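Local coordinates for kinesin-like protein (Caenorhabditis elegans, PDB 5X3E) that probably uses ATP hydrolysis to drive movement along microtubules, as a kinesin-6 motor domain crystallised here in the apo state, at residues 296-301 and 393-398; 361-366 and 425-430; 367-372 and 382-387. All coordinates share one frame; numbering follows the deposited sequence.

Coming from the N terminus, strand 296-307 of the central sheet supplies 296-301, the first half of contact 1. Helix 350-375 follows and gives two consecutive pieces, 361-366 for contact 2 and 367-372 for contact 3. The chain then turns back, and 382-387 closes contact 3, the shortest of the three loops, against that helix. Next comes 393-398, which completes contact 1 against strand 296-307, and finally 425-430, which closes contact 2 after helix 418-424. Contacts 1 and 2 therefore cross, while contact 3 lies within both. Contacts 2 and 3 share helix 350-375, their centres about 10 Å apart; contacts 1 and 3 meet a common sulfate.

Contact 1 (296-301 and 393-398); sequences HSVFTI and HLFKNY. With SO4 (sulfate ion), chain M.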
loop_
_atom_site.group_PDB
_atom_site.type_symbol
_atom_site.label_atom_id
_atom_site.label_comp_id
_atom_site.label_asym_id
_atom_site.label_seq_id
_atom_site.Cartn_x
_atom_site.Cartn_y
_atom_site.Cartn_z
ATOM N N HIS A 296 -9.531 0.672 6.830
ATOM C CA HIS A 296 -8.326 0.867 6.035
ATOM C C HIS A 296 -7.593 -0.464 5.940
ATOM O O HIS A 296 -7.379 -1.133 6.956
ATOM C CB HIS A 296 -7.396 1.921 6.649
ATOM C CG HIS A 296 -8.079 3.191 7.051
ATOM N ND1 HIS A 296 -8.559 4.104 6.136
ATOM C CD2 HIS A 296 -8.336 3.715 8.276
ATOM C CE1 HIS A 296 -9.091 5.130 6.779
ATOM N NE2 HIS A 296 -8.969 4.918 8.077
ATOM N N SER A 297 -7.211 -0.849 4.729
ATOM C CA SER A 297 -6.481 -2.090 4.517
ATOM C C SER A 297 -5.060 -1.768 4.075
ATOM O O SER A 297 -4.855 -0.998 3.129
ATOM C CB SER A 297 -7.187 -2.975 3.486
ATOM O OG SER A 297 -7.383 -2.270 2.284
ATOM N N VAL A 298 -4.087 -2.379 4.745
ATOM C CA VAL A 298 -2.675 -2.066 4.556
ATOM C C VAL A 298 -1.967 -3.342 4.128
ATOM O O VAL A 298 -1.800 -4.273 4.928
ATOM C CB VAL A 298 -2.046 -1.484 5.830
ATOM C CG1 VAL A 298 -0.588 -1.123 5.589
ATOM C CG2 VAL A 298 -2.841 -0.270 6.306
ATOM N N PHE A 299 -1.557 -3.392 2.869
ATOM C CA PHE A 299 -0.828 -4.530 2.327
ATOM C C PHE A 299 0.604 -4.077 2.061
ATOM O O PHE A 299 0.838 -3.195 1.230
ATOM C CB PHE A 299 -1.506 -5.058 1.067
ATOM C CG PHE A 299 -0.930 -6.351 0.571
ATOM C CD1 PHE A 299 -1.364 -7.561 1.083
ATOM C CD2 PHE A 299 0.045 -6.357 -0.413
ATOM C CE1 PHE A 299 -0.834 -8.753 0.624
ATOM C CE2 PHE A 299 0.579 -7.548 -0.876
ATOM C CZ PHE A 299 0.138 -8.747 -0.356
ATOM N N THR A 300 1.555 -4.644 2.797
ATOM C CA THR A 300 2.949 -4.223 2.720
ATOM C C THR A 300 3.784 -5.327 2.086
ATOM O O THR A 300 3.830 -6.450 2.600
ATOM C CB THR A 300 3.490 -3.879 4.105
ATOM O OG1 THR A 300 2.697 -2.832 4.679
ATOM C CG2 THR A 300 4.934 -3.421 4.002
ATOM N N ILE A 301 4.449 -4.997 0.985
ATOM C CA ILE A 301 5.374 -5.897 0.307
ATOM C C ILE A 301 6.779 -5.556 0.771
ATOM O O ILE A 301 7.247 -4.428 0.575
ATOM C CB ILE A 301 5.254 -5.779 -1.221
ATOM C CG1 ILE A 301 3.794 -5.936 -1.650
ATOM C CG2 ILE A 301 6.142 -6.813 -1.902
ATOM C CD1 ILE A 301 3.504 -5.444 -3.042
ATOM N N HIS A 393 -0.255 7.324 12.471
ATOM C CA HIS A 393 0.892 6.912 13.273
ATOM C C HIS A 393 1.681 5.814 12.573
ATOM O O HIS A 393 2.919 5.817 12.584
ATOM C CB HIS A 393 0.402 6.455 14.647
ATOM C CG HIS A 393 1.489 6.219 15.648
ATOM N ND1 HIS A 393 1.331 5.368 16.720
ATOM C CD2 HIS A 393 2.738 6.732 15.756
ATOM C CE1 HIS A 393 2.439 5.356 17.438
ATOM N NE2 HIS A 393 3.308 6.176 16.875
ATOM N N LEU A 394 0.976 4.871 11.943
ATOM C CA LEU A 394 1.633 3.758 11.263
ATOM C C LEU A 394 2.519 4.220 10.110
ATOM O O LEU A 394 3.500 3.545 9.776
ATOM C CB LEU A 394 0.575 2.779 10.762
ATOM C CG LEU A 394 1.033 1.525 10.025
ATOM C CD1 LEU A 394 1.960 0.696 10.898
ATOM C CD2 LEU A 394 -0.175 0.715 9.592
ATOM N N PHE A 395 2.221 5.373 9.510
ATOM C CA PHE A 395 3.020 5.902 8.411
ATOM C C PHE A 395 3.794 7.152 8.823
ATOM O O PHE A 395 4.015 8.056 8.012
ATOM C CB PHE A 395 2.133 6.170 7.197
ATOM C CG PHE A 395 1.345 4.970 6.764
ATOM C CD1 PHE A 395 1.998 3.820 6.333
ATOM C CD2 PHE A 395 -0.038 4.974 6.813
ATOM C CE1 PHE A 395 1.283 2.696 5.954
ATOM C CE2 PHE A 395 -0.760 3.855 6.431
ATOM C CZ PHE A 395 -0.098 2.714 6.005
ATOM N N LYS A 396 4.217 7.198 10.091
ATOM C CA LYS A 396 4.986 8.331 10.592
ATOM C C LYS A 396 6.234 8.578 9.749
ATOM O O LYS A 396 6.523 9.723 9.381
ATOM C CB LYS A 396 5.351 8.096 12.059
ATOM C CG LYS A 396 6.508 8.942 12.557
ATOM C CD LYS A 396 6.976 8.483 13.926
ATOM C CE LYS A 396 8.489 8.563 14.057
ATOM N NZ LYS A 396 8.988 7.880 15.282
ATOM N N ASN A 397 6.981 7.518 9.434
ATOM C CA ASN A 397 8.228 7.676 8.691
ATOM C C ASN A 397 7.991 8.362 7.351
ATOM O O ASN A 397 8.695 9.314 6.996
ATOM C CB ASN A 397 8.891 6.312 8.494
ATOM C CG ASN A 397 9.149 5.599 9.809
ATOM O OD1 ASN A 397 8.668 4.489 10.033
ATOM N ND2 ASN A 397 9.907 6.241 10.688
ATOM N N TYR A 398 6.997 7.887 6.592
ATOM C CA TYR A 398 6.674 8.499 5.307
ATOM C C TYR A 398 6.246 9.954 5.475
ATOM O O TYR A 398 6.700 10.839 4.739
ATOM C CB TYR A 398 5.571 7.696 4.610
ATOM C CG TYR A 398 5.944 6.281 4.228
ATOM C CD1 TYR A 398 5.580 5.208 5.031
ATOM C CD2 TYR A 398 6.656 6.015 3.062
ATOM C CE1 TYR A 398 5.914 3.908 4.687
ATOM C CE2 TYR A 398 6.992 4.715 2.706
ATOM C CZ TYR A 398 6.617 3.667 3.521
ATOM O OH TYR A 398 6.949 2.377 3.175
HETATM S S SO4 M . 6.215 6.154 18.746
HETATM O O1 SO4 M . 6.036 4.710 18.604
HETATM O O2 SO4 M . 6.485 6.769 17.448
HETATM O O3 SO4 M . 5.005 6.724 19.331
HETATM O O4 SO4 M . 7.342 6.426 19.632
#
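V298 meets L394 and F395 in a small, buried apolar contact, where the central sheet of the motor domain receives the short helical region 393-398. The backbones stay well apart, with 9.9 Å between V298 CA and L394 CA, and side chains alone bridge the interval. V298 and F395 approach from opposite directions. The phenyl ring comes in edge first, and its CZ atom reaches V298 CG1 at 3.9 Å, close to the plane of the ring. With CG1 anti to the backbone N (chi1 -178°), the valine turns both methyls to this partner, CG2 standing 4.1 Å from F395 CZ. The same CG2 also touches L394 CD2 at 4.3 Å. L394 does a second job, since its CG lies over one face of the F395 ring, displaced toward the rim. No hydrogen bond crosses between the segments.

F395 stands at the N-cap position of helix 396-399, just after helix 390-394. On the far side, H393 NE2 gives weak bonds to sulfate M, probably from the crystallisation liquor: one to O2 at 3.3 Å that is nearly straight (166°) and one to O3 at 3.0 Å that is bent. The anion lies at the edge of the imidazole, in its plane. K396 NZ adds a long, weak bond to O2, and R387 NH1 and H248 ND1 also hydrogen-bond the anion. With an alanine in place of H393, the sulfate would probably lose its imidazole donor and be left to K396, R387 and H248.

Back at the sheet, strand 296-307 runs antiparallel between strands 213-225 and 325-333. V298 and F395 both pack on C330 of the latter, F395 also reaches V332, and L394 rests on I224 of the former.

Contact 2 (361-366 and 425-430); sequences MTLRQC and LAFAEE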
loop_
_atom_site.group_PDB
_atom_site.type_symbol
_atom_site.label_atom_id
_atom_site.label_comp_id
_atom_site.label_asym_id
_atom_site.label_seq_id
_atom_site.Cartn_x
_atom_site.Cartn_y
_atom_site.Cartn_z
ATOM N N MET A 361 -9.099 13.061 8.211
ATOM C CA MET A 361 -8.793 14.466 8.456
ATOM C C MET A 361 -7.357 14.635 8.942
ATOM O O MET A 361 -6.667 15.580 8.541
ATOM C CB MET A 361 -9.781 15.035 9.475
ATOM C CG MET A 361 -9.922 16.544 9.466
ATOM S SD MET A 361 -11.253 17.088 10.560
ATOM C CE MET A 361 -12.681 16.312 9.796
ATOM N N THR A 362 -6.891 13.724 9.806
ATOM C CA THR A 362 -5.500 13.752 10.250
ATOM C C THR A 362 -4.544 13.509 9.089
ATOM O O THR A 362 -3.462 14.108 9.029
ATOM C CB THR A 362 -5.276 12.707 11.345
ATOM O OG1 THR A 362 -6.245 12.883 12.385
ATOM C CG2 THR A 362 -3.881 12.834 11.921
ATOM N N LEU A 363 -4.915 12.611 8.174
ATOM C CA LEU A 363 -4.094 12.359 6.996
ATOM C C LEU A 363 -3.949 13.615 6.147
ATOM O O LEU A 363 -2.845 13.953 5.703
ATOM C CB LEU A 363 -4.698 11.225 6.170
ATOM C CG LEU A 363 -3.927 10.814 4.915
ATOM C CD1 LEU A 363 -2.508 10.407 5.270
ATOM C CD2 LEU A 363 -4.656 9.695 4.191
ATOM N N ARG A 364 -5.062 14.319 5.912
ATOM C CA ARG A 364 -5.019 15.571 5.165
ATOM C C ARG A 364 -4.055 16.558 5.808
ATOM O O ARG A 364 -3.152 17.084 5.145
ATOM C CB ARG A 364 -6.425 16.174 5.066
ATOM C CG ARG A 364 -6.750 16.840 3.726
ATOM C CD ARG A 364 -7.918 17.819 3.846
ATOM N NE ARG A 364 -8.967 17.327 4.739
ATOM C CZ ARG A 364 -10.028 16.628 4.351
ATOM N NH1 ARG A 364 -10.198 16.327 3.069
ATOM N NH2 ARG A 364 -10.921 16.224 5.247
ATOM N N GLN A 365 -4.236 16.820 7.108
ATOM C CA GLN A 365 -3.357 17.742 7.820
ATOM C C GLN A 365 -1.899 17.311 7.716
ATOM O O GLN A 365 -1.004 18.152 7.572
ATOM C CB GLN A 365 -3.784 17.841 9.288
ATOM C CG GLN A 365 -5.227 18.270 9.491
ATOM C CD GLN A 365 -5.679 18.134 10.934
ATOM O OE1 GLN A 365 -4.864 17.939 11.836
ATOM N NE2 GLN A 365 -6.985 18.236 11.158
ATOM N N CYS A 366 -1.642 16.004 7.779
ATOM C CA CYS A 366 -0.263 15.529 7.797
ATOM C C CYS A 366 0.429 15.716 6.451
ATOM O O CYS A 366 1.595 16.129 6.412
ATOM C CB CYS A 366 -0.215 14.074 8.251
ATOM S SG CYS A 366 -0.441 13.908 10.041
ATOM N N LEU A 425 -11.114 16.148 -3.509
ATOM C CA LEU A 425 -10.234 16.989 -4.308
ATOM C C LEU A 425 -9.485 18.014 -3.469
ATOM O O LEU A 425 -8.594 18.685 -3.994
ATOM C CB LEU A 425 -11.033 17.698 -5.408
ATOM C CG LEU A 425 -11.728 16.825 -6.458
ATOM C CD1 LEU A 425 -12.625 17.669 -7.341
ATOM C CD2 LEU A 425 -10.731 16.061 -7.302
ATOM N N ALA A 426 -9.834 18.160 -2.187
ATOM C CA ALA A 426 -9.074 19.034 -1.300
ATOM C C ALA A 426 -7.653 18.535 -1.067
ATOM O O ALA A 426 -6.800 19.315 -0.631
ATOM C CB ALA A 426 -9.796 19.181 0.040
ATOM N N PHE A 427 -7.380 17.258 -1.347
ATOM C CA PHE A 427 -6.023 16.725 -1.294
ATOM C C PHE A 427 -5.135 17.256 -2.411
ATOM O O PHE A 427 -3.969 16.854 -2.490
ATOM C CB PHE A 427 -6.058 15.197 -1.351
ATOM C CG PHE A 427 -6.360 14.541 -0.031
ATOM C CD1 PHE A 427 -5.379 14.416 0.939
ATOM C CD2 PHE A 427 -7.622 14.038 0.235
ATOM C CE1 PHE A 427 -5.649 13.804 2.147
ATOM C CE2 PHE A 427 -7.900 13.427 1.446
ATOM C CZ PHE A 427 -6.913 13.310 2.401
ATOM N N ALA A 428 -5.664 18.126 -3.272
ATOM C CA ALA A 428 -4.941 18.579 -4.451
ATOM C C ALA A 428 -3.698 19.365 -4.057
ATOM O O ALA A 428 -3.656 20.036 -3.022
ATOM C CB ALA A 428 -5.844 19.430 -5.343
ATOM N N GLU A 429 -2.665 19.235 -4.893
ATOM C CA GLU A 429 -1.405 19.927 -4.648
ATOM C C GLU A 429 -1.620 21.434 -4.533
ATOM O O GLU A 429 -0.995 22.096 -3.698
ATOM C CB GLU A 429 -0.408 19.571 -5.753
ATOM C CG GLU A 429 -0.486 18.078 -6.099
ATOM C CD GLU A 429 0.764 17.503 -6.751
ATOM O OE1 GLU A 429 0.782 16.280 -6.981
ATOM O OE2 GLU A 429 1.702 18.259 -7.081
ATOM N N GLU A 430 -2.514 21.986 -5.350
ATOM C CA GLU A 430 -2.915 23.383 -5.244
ATOM C C GLU A 430 -4.311 23.554 -5.833
ATOM O O GLU A 430 -4.784 22.708 -6.597
ATOM C CB GLU A 430 -1.899 24.297 -5.931
ATOM C CG GLU A 430 -1.750 24.047 -7.418
ATOM C CD GLU A 430 -1.332 25.287 -8.178
ATOM O OE1 GLU A 430 -1.949 26.354 -7.966
ATOM O OE2 GLU A 430 -0.387 25.191 -8.991
#
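R364 and F427 bring their CA atoms to 6.6 Å, the closest pair of CA atoms between 361-366, on helix 350-375, and 425-430, in the loop that follows helix 418-424. On the loop side the chain is turned tightly there, and A428 N bonds back to L425 O. F427 CG is anti to its carbonyl carbon (chi1 -81°), a setting from which the ring reaches across to the helix, and the R364 side chain crosses it at about a right angle.

The methylene part of R364 does most of the touching. Its CG sits over one face of the phenyl ring, 3.9 Å from the centroid and 22° off the normal, in a CH-pi contact displaced toward the rim. R364 CB lies beside it, at 3.8 Å from F427 CE1. The ring also lies against the helix backbone, with CE1 3.6 Å from R364 CA. At the edge of the ring lies the carbonyl carbon of L363, whose side chain adds a looser contact from CG to F427 CE1 at 4.4 Å.

Beyond CG the arginine bends at chi3 (-39°), which carries the guanidinium alongside the ring toward A426, obliquely. NH1 comes to 4.0 Å from F427 CE2 and 4.2 Å from A426 CB. F427 itself goes deeper, meeting Y119 edge-to-face and resting on M407 and I409 of strand 404-411. Its carbonyl accepts a hydrogen bond from R371 NH2, two turns further along the helix.

As in other kinesins, 425-430 probably leads toward the neck linker. The contact holds it to the helix without a hydrogen bond or salt bridge of its own: the grip is aliphatic and aromatic, and the arginine is used here chiefly for its hydrocarbon chain.

Contact 3 (367-372 and 382-387); sequences IEVLRR and EQVPYR. With SO4 (sulfate ion), chain K; SO4 (sulfate ion), chain M.
R372 meets E382 at the edge of its guanidinium, where OE2 lies near the plane, while one face of the same group is covered by E368 O, 3.5 Å above it and offset toward the rim. The bond from R372 NH1 to E382 OE2 is weak at 3.5 Å, although it forms part of a salt bridge; the guanidinium and carboxylate planes are 44° apart. E368 OE1 joins the network at long range, well out of the guanidinium plane, and acts by charge alone. A second guanidinium, that of R387, has Y386 CE1 over one face and sulfate M at its edge.

V369 fills the centre, pointing toward the returning chain. Its CG1, anti to the backbone N (chi1 177°), rests on backbone oxygens, 3.4 Å from Q383 O and 3.6 Å from E382 O, and also on V384 CG2 at 3.8 Å. The other methyl, CG2, faces P385 CD at 4.0 Å.

P385 is the centre of an inverse gamma turn, with a weak bond from Y386 N to V384 O. That turn ends the chain's run back along helix 350-375 and starts it toward helix 390-394. In kinesins the equivalent helix-loop-helix region belongs to the microtubule-binding face. Sulfates, probably from the crystallisation liquor, bind here, which is consistent with a basic surface: besides sulfate M, sulfate K takes a weak bond from R387 N at 3.4 Å.

At the start of 382-387, E382 N donates a hydrogen bond to N373 OD1, and V384 also touches C366 and N373 of helix 350-375 and L399 of helix 396-399.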
loop_
_atom_site.group_PDB
_atom_site.type_symbol
_atom_site.label_atom_id
_atom_site.label_comp_id
_atom_site.label_asym_id
_atom_site.label_seq_id
_atom_site.Cartn_x
_atom_site.Cartn_y
_atom_site.Cartn_z
ATOM N N ILE A 367 -0.252 15.432 5.335
ATOM C CA ILE A 367 0.408 15.645 4.045
ATOM C C ILE A 367 0.562 17.131 3.751
ATOM O O ILE A 367 1.456 17.518 2.989
ATOM C CB ILE A 367 -0.314 14.962 2.857
ATOM C CG1 ILE A 367 -1.441 15.838 2.325
ATOM C CG2 ILE A 367 -0.835 13.579 3.229
ATOM C CD1 ILE A 367 -1.888 15.463 0.941
ATOM N N GLU A 368 -0.283 17.981 4.344
ATOM C CA GLU A 368 -0.107 19.418 4.182
ATOM C C GLU A 368 1.111 19.900 4.956
ATOM O O GLU A 368 1.872 20.741 4.462
ATOM C CB GLU A 368 -1.367 20.165 4.618
ATOM C CG GLU A 368 -2.519 20.012 3.633
ATOM C CD GLU A 368 -3.730 20.842 4.004
ATOM O OE1 GLU A 368 -3.702 22.072 3.787
ATOM O OE2 GLU A 368 -4.717 20.261 4.502
ATOM N N VAL A 369 1.310 19.381 6.170
ATOM C CA VAL A 369 2.545 19.655 6.899
ATOM C C VAL A 369 3.738 19.076 6.148
ATOM O O VAL A 369 4.822 19.674 6.119
ATOM C CB VAL A 369 2.452 19.107 8.336
ATOM C CG1 VAL A 369 3.763 19.319 9.076
ATOM C CG2 VAL A 369 1.315 19.782 9.080
ATOM N N LEU A 370 3.560 17.901 5.535
ATOM C CA LEU A 370 4.644 17.289 4.771
ATOM C C LEU A 370 5.049 18.159 3.591
ATOM O O LEU A 370 6.242 18.329 3.314
ATOM C CB LEU A 370 4.235 15.898 4.282
ATOM C CG LEU A 370 5.231 15.218 3.338
ATOM C CD1 LEU A 370 6.567 14.984 4.027
ATOM C CD2 LEU A 370 4.666 13.909 2.812
ATOM N N ARG A 371 4.067 18.713 2.878
ATOM C CA ARG A 371 4.372 19.569 1.738
ATOM C C ARG A 371 5.142 20.810 2.162
ATOM O O ARG A 371 6.105 21.208 1.496
ATOM C CB ARG A 371 3.088 19.966 1.023
ATOM C CG ARG A 371 2.533 18.909 0.094
ATOM C CD ARG A 371 1.112 19.263 -0.272
ATOM N NE ARG A 371 0.538 18.354 -1.251
ATOM C CZ ARG A 371 -0.766 18.167 -1.403
ATOM N NH1 ARG A 371 -1.624 18.820 -0.628
ATOM N NH2 ARG A 371 -1.214 17.327 -2.323
ATOM N N ARG A 372 4.728 21.445 3.258
ATOM C CA ARG A 372 5.418 22.653 3.697
ATOM C C ARG A 372 6.843 22.337 4.127
ATOM O O ARG A 372 7.767 23.116 3.863
ATOM C CB ARG A 372 4.656 23.309 4.847
ATOM C CG ARG A 372 3.197 23.605 4.550
ATOM C CD ARG A 372 2.558 24.397 5.678
ATOM N NE ARG A 372 1.107 24.464 5.546
ATOM C CZ ARG A 372 0.264 23.767 6.302
ATOM N NH1 ARG A 372 0.733 22.965 7.249
ATOM N NH2 ARG A 372 -1.046 23.878 6.118
ATOM N N GLU A 382 8.025 22.170 10.752
ATOM C CA GLU A 382 6.963 21.975 11.728
ATOM C C GLU A 382 6.616 20.507 11.941
ATOM O O GLU A 382 6.793 19.662 11.059
ATOM C CB GLU A 382 5.704 22.751 11.338
ATOM C CG GLU A 382 5.319 22.677 9.884
ATOM C CD GLU A 382 4.075 23.489 9.593
ATOM O OE1 GLU A 382 3.321 23.777 10.544
ATOM O OE2 GLU A 382 3.858 23.851 8.421
ATOM N N GLN A 383 6.114 20.229 13.141
ATOM C CA GLN A 383 5.791 18.874 13.561
ATOM C C GLN A 383 4.633 18.319 12.741
ATOM O O GLN A 383 3.681 19.033 12.414
ATOM C CB GLN A 383 5.440 18.870 15.053
ATOM C CG GLN A 383 4.982 17.533 15.616
ATOM C CD GLN A 383 6.105 16.521 15.707
ATOM O OE1 GLN A 383 5.967 15.383 15.257
ATOM N NE2 GLN A 383 7.223 16.927 16.299
ATOM N N VAL A 384 4.724 17.037 12.405
ATOM C CA VAL A 384 3.650 16.324 11.722
ATOM C C VAL A 384 2.740 15.728 12.793
ATOM O O VAL A 384 3.227 14.968 13.647
ATOM C CB VAL A 384 4.201 15.230 10.798
ATOM C CG1 VAL A 384 3.070 14.509 10.092
ATOM C CG2 VAL A 384 5.166 15.824 9.795
ATOM N N PRO A 385 1.443 16.051 12.802
ATOM C CA PRO A 385 0.530 15.570 13.858
ATOM C C PRO A 385 0.121 14.112 13.667
ATOM O O PRO A 385 -1.062 13.764 13.662
ATOM C CB PRO A 385 -0.658 16.533 13.721
ATOM C CG PRO A 385 -0.664 16.899 12.271
ATOM C CD PRO A 385 0.777 16.969 11.860
ATOM N N TYR A 386 1.117 13.234 13.537
ATOM C CA TYR A 386 0.833 11.855 13.163
ATOM C C TYR A 386 0.212 11.037 14.286
ATOM O O TYR A 386 -0.339 9.967 14.008
ATOM C CB TYR A 386 2.099 11.154 12.652
ATOM C CG TYR A 386 3.267 11.142 13.613
ATOM C CD1 TYR A 386 3.342 10.213 14.645
ATOM C CD2 TYR A 386 4.308 12.047 13.471
ATOM C CE1 TYR A 386 4.412 10.201 15.521
ATOM C CE2 TYR A 386 5.380 12.040 14.338
ATOM C CZ TYR A 386 5.427 11.117 15.360
ATOM O OH TYR A 386 6.497 11.110 16.221
ATOM N N ARG A 387 0.271 11.503 15.534
ATOM C CA ARG A 387 -0.286 10.714 16.629
ATOM C C ARG A 387 -1.794 10.855 16.767
ATOM O O ARG A 387 -2.396 10.117 17.550
ATOM C CB ARG A 387 0.381 11.098 17.950
ATOM C CG ARG A 387 1.854 10.768 17.990
ATOM C CD ARG A 387 2.491 11.122 19.319
ATOM N NE ARG A 387 3.920 10.837 19.288
ATOM C CZ ARG A 387 4.441 9.633 19.504
ATOM N NH1 ARG A 387 3.647 8.603 19.768
ATOM N NH2 ARG A 387 5.755 9.455 19.449
HETATM S S SO4 K . 0.883 15.169 17.926
HETATM O O1 SO4 K . 1.455 14.347 16.860
HETATM O O2 SO4 K . -0.245 15.941 17.410
HETATM O O3 SO4 K . 0.414 14.303 19.003
HETATM O O4 SO4 K . 1.899 16.085 18.439
HETATM S S SO4 M . 6.215 6.154 18.746
HETATM O O1 SO4 M . 6.036 4.710 18.604
HETATM O O2 SO4 M . 6.485 6.769 17.448
HETATM O O3 SO4 M . 5.005 6.724 19.331
HETATM O O4 SO4 M . 7.342 6.426 19.632
#